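Local coordinates for protein Non-reducing end beta-L-arabinofuranosidase (Bacteroides thetaiotaomicron, PDB 5MQO) that probably hydrolyses glycosidic bonds as a family GH127 glycoside hydrolase, with a role in the breakdown of complex plant pectin by a gut bacterium, at residues A[381-393]-A[404-416]. Sequence-based numbering, arbitrary orientation.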
loop_
_atom_site.group_PDB
_atom_site.type_symbol
_atom_site.label_atom_id
_atom_site.label_comp_id
_atom_site.label_asym_id
_atom_site.label_seq_id
_atom_site.Cartn_x
_atom_site.Cartn_y
_atom_site.Cartn_z
ATOM N N GLU A 381 9.297 5.035 -5.286
ATOM C CA GLU A 381 8.415 6.148 -5.016
ATOM C C GLU A 381 7.206 5.675 -4.183
ATOM O O GLU A 381 6.545 4.701 -4.544
ATOM C CB GLU A 381 8.000 6.712 -6.371
ATOM C CG GLU A 381 6.837 7.651 -6.351
ATOM C CD GLU A 381 6.796 8.509 -7.581
ATOM O OE1 GLU A 381 7.213 8.027 -8.688
ATOM O OE2 GLU A 381 6.334 9.660 -7.396
ATOM N N THR A 382 6.927 6.350 -3.067
ATOM C CA THR A 382 5.929 5.857 -2.108
ATOM C C THR A 382 4.558 5.566 -2.739
ATOM O O THR A 382 3.895 4.604 -2.359
ATOM C CB THR A 382 5.767 6.810 -0.909
ATOM O OG1 THR A 382 7.060 7.090 -0.348
ATOM C CG2 THR A 382 4.863 6.202 0.161
ATOM N N CYS A 383 4.175 6.386 -3.714
ATOM C CA CYS A 383 2.886 6.280 -4.378
ATOM C C CYS A 383 2.814 5.060 -5.278
ATOM O O CYS A 383 1.732 4.552 -5.522
ATOM C CB CYS A 383 2.581 7.548 -5.197
ATOM S SG CYS A 383 2.243 9.044 -4.215
ATOM N N ALA A 384 3.950 4.608 -5.793
ATOM C CA ALA A 384 3.997 3.392 -6.626
ATOM C C ALA A 384 3.674 2.196 -5.753
ATOM O O ALA A 384 3.041 1.223 -6.210
ATOM C CB ALA A 384 5.381 3.201 -7.268
ATOM N N ASN A 385 4.123 2.285 -4.499
ATOM C CA ASN A 385 3.982 1.201 -3.543
ATOM C C ASN A 385 2.507 1.175 -3.060
ATOM O O ASN A 385 1.911 0.129 -2.925
ATOM C CB ASN A 385 4.975 1.390 -2.409
ATOM C CG ASN A 385 6.386 1.747 -2.900
ATOM O OD1 ASN A 385 6.716 1.561 -4.067
ATOM N ND2 ASN A 385 7.217 2.285 -2.004
ATOM N N ILE A 386 1.921 2.354 -2.884
ATOM C CA ILE A 386 0.486 2.514 -2.623
ATOM C C ILE A 386 -0.315 1.992 -3.805
ATOM O O ILE A 386 -1.411 1.479 -3.636
ATOM C CB ILE A 386 0.113 4.006 -2.371
ATOM C CG1 ILE A 386 0.759 4.492 -1.068
ATOM C CG2 ILE A 386 -1.413 4.226 -2.352
ATOM C CD1 ILE A 386 0.632 5.976 -0.806
ATOM N N GLY A 387 0.218 2.184 -5.002
ATOM C CA GLY A 387 -0.415 1.680 -6.205
ATOM C C GLY A 387 -0.492 0.168 -6.207
ATOM O O GLY A 387 -1.553 -0.395 -6.435
ATOM N N ASN A 388 0.638 -0.483 -5.948
ATOM C CA ASN A 388 0.683 -1.940 -5.849
ATOM C C ASN A 388 -0.290 -2.433 -4.752
ATOM O O ASN A 388 -0.931 -3.473 -4.916
ATOM C CB ASN A 388 2.099 -2.396 -5.542
ATOM C CG ASN A 388 2.309 -3.888 -5.757
ATOM O OD1 ASN A 388 1.732 -4.520 -6.658
ATOM N ND2 ASN A 388 3.189 -4.459 -4.948
ATOM N N MET A 389 -0.405 -1.682 -3.660
ATOM C CA MET A 389 -1.310 -2.027 -2.573
ATOM C C MET A 389 -2.790 -2.000 -3.014
ATOM O O MET A 389 -3.524 -2.947 -2.786
ATOM C CB MET A 389 -1.102 -1.051 -1.425
ATOM C CG MET A 389 -1.999 -1.318 -0.235
ATOM S SD MET A 389 -1.884 -0.065 1.037
ATOM C CE MET A 389 -3.415 -0.381 1.874
ATOM N N LEU A 390 -3.192 -0.894 -3.637
ATOM C CA LEU A 390 -4.531 -0.705 -4.161
ATOM C C LEU A 390 -4.846 -1.639 -5.354
ATOM O O LEU A 390 -5.970 -2.086 -5.489
ATOM C CB LEU A 390 -4.724 0.737 -4.578
ATOM C CG LEU A 390 -4.630 1.884 -3.570
ATOM C CD1 LEU A 390 -4.592 3.222 -4.325
ATOM C CD2 LEU A 390 -5.773 1.899 -2.582
ATOM N N PHE A 391 -3.867 -1.931 -6.212
ATOM C CA PHE A 391 -4.026 -2.995 -7.226
ATOM C C PHE A 391 -4.386 -4.306 -6.515
ATOM O O PHE A 391 -5.401 -4.936 -6.822
ATOM C CB PHE A 391 -2.756 -3.138 -8.091
ATOM C CG PHE A 391 -2.786 -4.270 -9.119
ATOM C CD1 PHE A 391 -3.950 -4.624 -9.816
ATOM C CD2 PHE A 391 -1.612 -4.948 -9.439
ATOM C CE1 PHE A 391 -3.951 -5.649 -10.769
ATOM C CE2 PHE A 391 -1.613 -5.980 -10.396
ATOM C CZ PHE A 391 -2.794 -6.337 -11.051
ATOM N N ASN A 392 -3.605 -4.670 -5.507
ATOM C CA ASN A 392 -3.811 -5.963 -4.880
ATOM C C ASN A 392 -5.136 -6.042 -4.114
ATOM O O ASN A 392 -5.728 -7.116 -3.968
ATOM C CB ASN A 392 -2.639 -6.321 -3.975
ATOM C CG ASN A 392 -1.515 -6.944 -4.737
ATOM O OD1 ASN A 392 -1.412 -8.160 -4.838
ATOM N ND2 ASN A 392 -0.678 -6.110 -5.316
ATOM N N TRP A 393 -5.582 -4.898 -3.618
ATOM C CA TRP A 393 -6.820 -4.853 -2.905
ATOM C C TRP A 393 -7.984 -5.123 -3.854
ATOM O O TRP A 393 -8.855 -5.874 -3.503
ATOM C CB TRP A 393 -6.989 -3.540 -2.173
ATOM C CG TRP A 393 -8.239 -3.526 -1.375
ATOM C CD1 TRP A 393 -9.426 -2.946 -1.726
ATOM C CD2 TRP A 393 -8.457 -4.163 -0.118
ATOM N NE1 TRP A 393 -10.359 -3.163 -0.748
ATOM C CE2 TRP A 393 -9.785 -3.902 0.256
ATOM C CE3 TRP A 393 -7.651 -4.917 0.740
ATOM C CZ2 TRP A 393 -10.327 -4.369 1.437
ATOM C CZ3 TRP A 393 -8.192 -5.376 1.937
ATOM C CH2 TRP A 393 -9.524 -5.106 2.261
ATOM N N TYR A 404 -3.633 -12.158 -2.688
ATOM C CA TYR A 404 -3.671 -10.726 -2.931
ATOM C C TYR A 404 -3.708 -9.945 -1.621
ATOM O O TYR A 404 -3.111 -8.879 -1.524
ATOM C CB TYR A 404 -4.860 -10.354 -3.825
ATOM C CG TYR A 404 -4.796 -10.972 -5.210
ATOM C CD1 TYR A 404 -3.764 -10.625 -6.106
ATOM C CD2 TYR A 404 -5.738 -11.909 -5.622
ATOM C CE1 TYR A 404 -3.700 -11.185 -7.367
ATOM C CE2 TYR A 404 -5.667 -12.477 -6.869
ATOM C CZ TYR A 404 -4.654 -12.108 -7.735
ATOM O OH TYR A 404 -4.591 -12.670 -8.978
ATOM N N ALA A 405 -4.385 -10.479 -0.607
ATOM C CA ALA A 405 -4.338 -9.878 0.732
ATOM C C ALA A 405 -2.925 -9.799 1.363
ATOM O O ALA A 405 -2.623 -8.820 2.069
ATOM C CB ALA A 405 -5.305 -10.580 1.679
ATOM N N GLU A 406 -2.090 -10.805 1.115
ATOM C CA GLU A 406 -0.695 -10.808 1.571
ATOM C C GLU A 406 0.069 -9.574 1.080
ATOM O O GLU A 406 0.758 -8.890 1.858
ATOM C CB GLU A 406 0.007 -12.077 1.068
ATOM C CG GLU A 406 1.401 -12.349 1.620
ATOM C CD GLU A 406 1.462 -12.468 3.126
ATOM O OE1 GLU A 406 0.554 -13.074 3.734
ATOM O OE2 GLU A 406 2.430 -11.952 3.717
ATOM N N LEU A 407 -0.102 -9.266 -0.200
ATOM C CA LEU A 407 0.540 -8.109 -0.824
ATOM C C LEU A 407 0.052 -6.777 -0.321
ATOM O O LEU A 407 0.852 -5.839 -0.187
ATOM C CB LEU A 407 0.433 -8.209 -2.353
ATOM C CG LEU A 407 1.559 -9.197 -2.732
ATOM C CD1 LEU A 407 1.139 -10.171 -3.778
ATOM C CD2 LEU A 407 2.816 -8.454 -3.153
ATOM N N VAL A 408 -1.249 -6.687 -0.044
ATOM C CA VAL A 408 -1.790 -5.501 0.608
ATOM C C VAL A 408 -1.044 -5.278 1.924
ATOM O O VAL A 408 -0.632 -4.159 2.195
ATOM C CB VAL A 408 -3.328 -5.608 0.831
ATOM C CG1 VAL A 408 -3.844 -4.501 1.737
ATOM C CG2 VAL A 408 -4.065 -5.532 -0.497
ATOM N N GLU A 409 -0.847 -6.335 2.722
ATOM C CA GLU A 409 -0.191 -6.189 4.047
ATOM C C GLU A 409 1.293 -5.828 3.910
ATOM O O GLU A 409 1.767 -4.860 4.541
ATOM C CB GLU A 409 -0.318 -7.451 4.918
ATOM C CG GLU A 409 -0.028 -7.245 6.413
ATOM C CD GLU A 409 -0.239 -8.509 7.251
ATOM O OE1 GLU A 409 0.445 -9.519 6.953
ATOM O OE2 GLU A 409 -1.124 -8.526 8.153
ATOM N N THR A 410 2.008 -6.610 3.099
ATOM C CA THR A 410 3.433 -6.370 2.829
ATOM C C THR A 410 3.674 -4.920 2.436
ATOM O O THR A 410 4.517 -4.250 3.039
ATOM C CB THR A 410 3.907 -7.282 1.693
ATOM O OG1 THR A 410 3.559 -8.628 2.044
ATOM C CG2 THR A 410 5.433 -7.164 1.415
ATOM N N CYS A 411 2.880 -4.428 1.489
ATOM C CA CYS A 411 2.999 -3.048 1.026
ATOM C C CYS A 411 2.737 -2.039 2.142
ATOM O O CYS A 411 3.541 -1.108 2.371
ATOM C CB CYS A 411 2.087 -2.799 -0.182
ATOM S SG CYS A 411 2.661 -3.598 -1.707
ATOM N N LEU A 412 1.641 -2.254 2.864
ATOM C CA LEU A 412 1.237 -1.326 3.917
ATOM C C LEU A 412 2.293 -1.100 5.001
ATOM O O LEU A 412 2.595 0.060 5.272
ATOM C CB LEU A 412 -0.107 -1.736 4.553
ATOM C CG LEU A 412 -0.719 -0.801 5.619
ATOM C CD1 LEU A 412 -0.983 0.627 5.157
ATOM C CD2 LEU A 412 -2.015 -1.412 6.138
ATOM N N TYR A 413 2.846 -2.172 5.603
ATOM C CA TYR A 413 3.881 -2.013 6.654
ATOM C C TYR A 413 5.259 -1.587 6.078
ATOM O O TYR A 413 5.969 -0.807 6.686
ATOM C CB TYR A 413 4.074 -3.270 7.515
ATOM C CG TYR A 413 2.915 -3.695 8.408
ATOM C CD1 TYR A 413 2.753 -3.191 9.694
ATOM C CD2 TYR A 413 2.010 -4.650 7.984
ATOM C CE1 TYR A 413 1.677 -3.595 10.514
ATOM C CE2 TYR A 413 0.958 -5.065 8.798
ATOM C CZ TYR A 413 0.795 -4.546 10.059
ATOM O OH TYR A 413 -0.294 -4.993 10.788
ATOM N N ASN A 414 5.632 -2.059 4.907
ATOM C CA ASN A 414 7.051 -1.989 4.522
ATOM C C ASN A 414 7.430 -0.993 3.415
ATOM O O ASN A 414 8.606 -0.662 3.297
ATOM C CB ASN A 414 7.533 -3.387 4.118
ATOM C CG ASN A 414 7.269 -4.389 5.187
ATOM O OD1 ASN A 414 7.822 -4.288 6.257
ATOM N ND2 ASN A 414 6.369 -5.311 4.938
ATOM N N SER A 415 6.469 -0.559 2.593
ATOM C CA SER A 415 6.755 0.417 1.542
ATOM C C SER A 415 5.776 1.578 1.444
ATOM O O SER A 415 5.886 2.395 0.542
ATOM C CB SER A 415 6.870 -0.307 0.212
ATOM O OG SER A 415 5.754 -1.127 -0.053
ATOM N N VAL A 416 4.845 1.672 2.382
ATOM C CA VAL A 416 3.905 2.801 2.465
ATOM C C VAL A 416 4.136 3.508 3.806
ATOM O O VAL A 416 4.433 4.708 3.841
ATOM C CB VAL A 416 2.450 2.295 2.346
ATOM C CG1 VAL A 416 1.447 3.408 2.596
ATOM C CG2 VAL A 416 2.223 1.686 0.975
#
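Met389 and Val408 meet where segments 381-393 and 404-416 run close together, their CA atoms 4.7 Å apart. Val408 fits against the turn that ends at Trp393: with CG1 anti to the backbone N (chi1 169°), CG2 is left beside that N and faces the turn, 3.5 Å from Met389 O, where it also reaches the edge of the Trp393 ring at CE3, close to the ring plane. The extended Met389 chain runs past CG1 of Val408 and ends with CE 4.2 Å from Leu412 CD1, while its CB rests on Cys411 CB. Further along, CG1 of Ile386 crosses Val416 at about a right angle, 3.8 Å from CG2.

The two segments form an antiparallel helical hairpin, crossing at -157° with axes 8.1 Å apart, deep within the GH127 catalytic domain. Such a pair is consistent with the (alpha/alpha)6 barrel of the six-hairpin glycosidase clan, which is built from helical hairpins. The first helix is tied to helix 458-466 by the Cys383-Cys458 disulfide, and helix 297-314 packs beside it.

Polar side chains flank this apolar strip. Asn385 ND2 donates a nearly straight hydrogen bond of 2.9 Å to Ser415 O, in the carbonyl plane and on a lone pair; Ser415 OG turns instead to Thr338 O. Asn388 ND2 comes 3.4 Å from Cys411 SG. The Asn392 amide is held from both ends: ND2 donates to Asn388 O within its own helix (2.7 Å, 176°), reaching it from the face opposite Asn392 N, and OD1 accepts from Trp327 NE1. Between these bonds the amide presses on CB of Leu407, with OD1 at the edge of the Tyr404 ring. Cutting Asn392 back to an alanine would probably leave Trp327 NE1 without its acceptor and open a gap over Leu407.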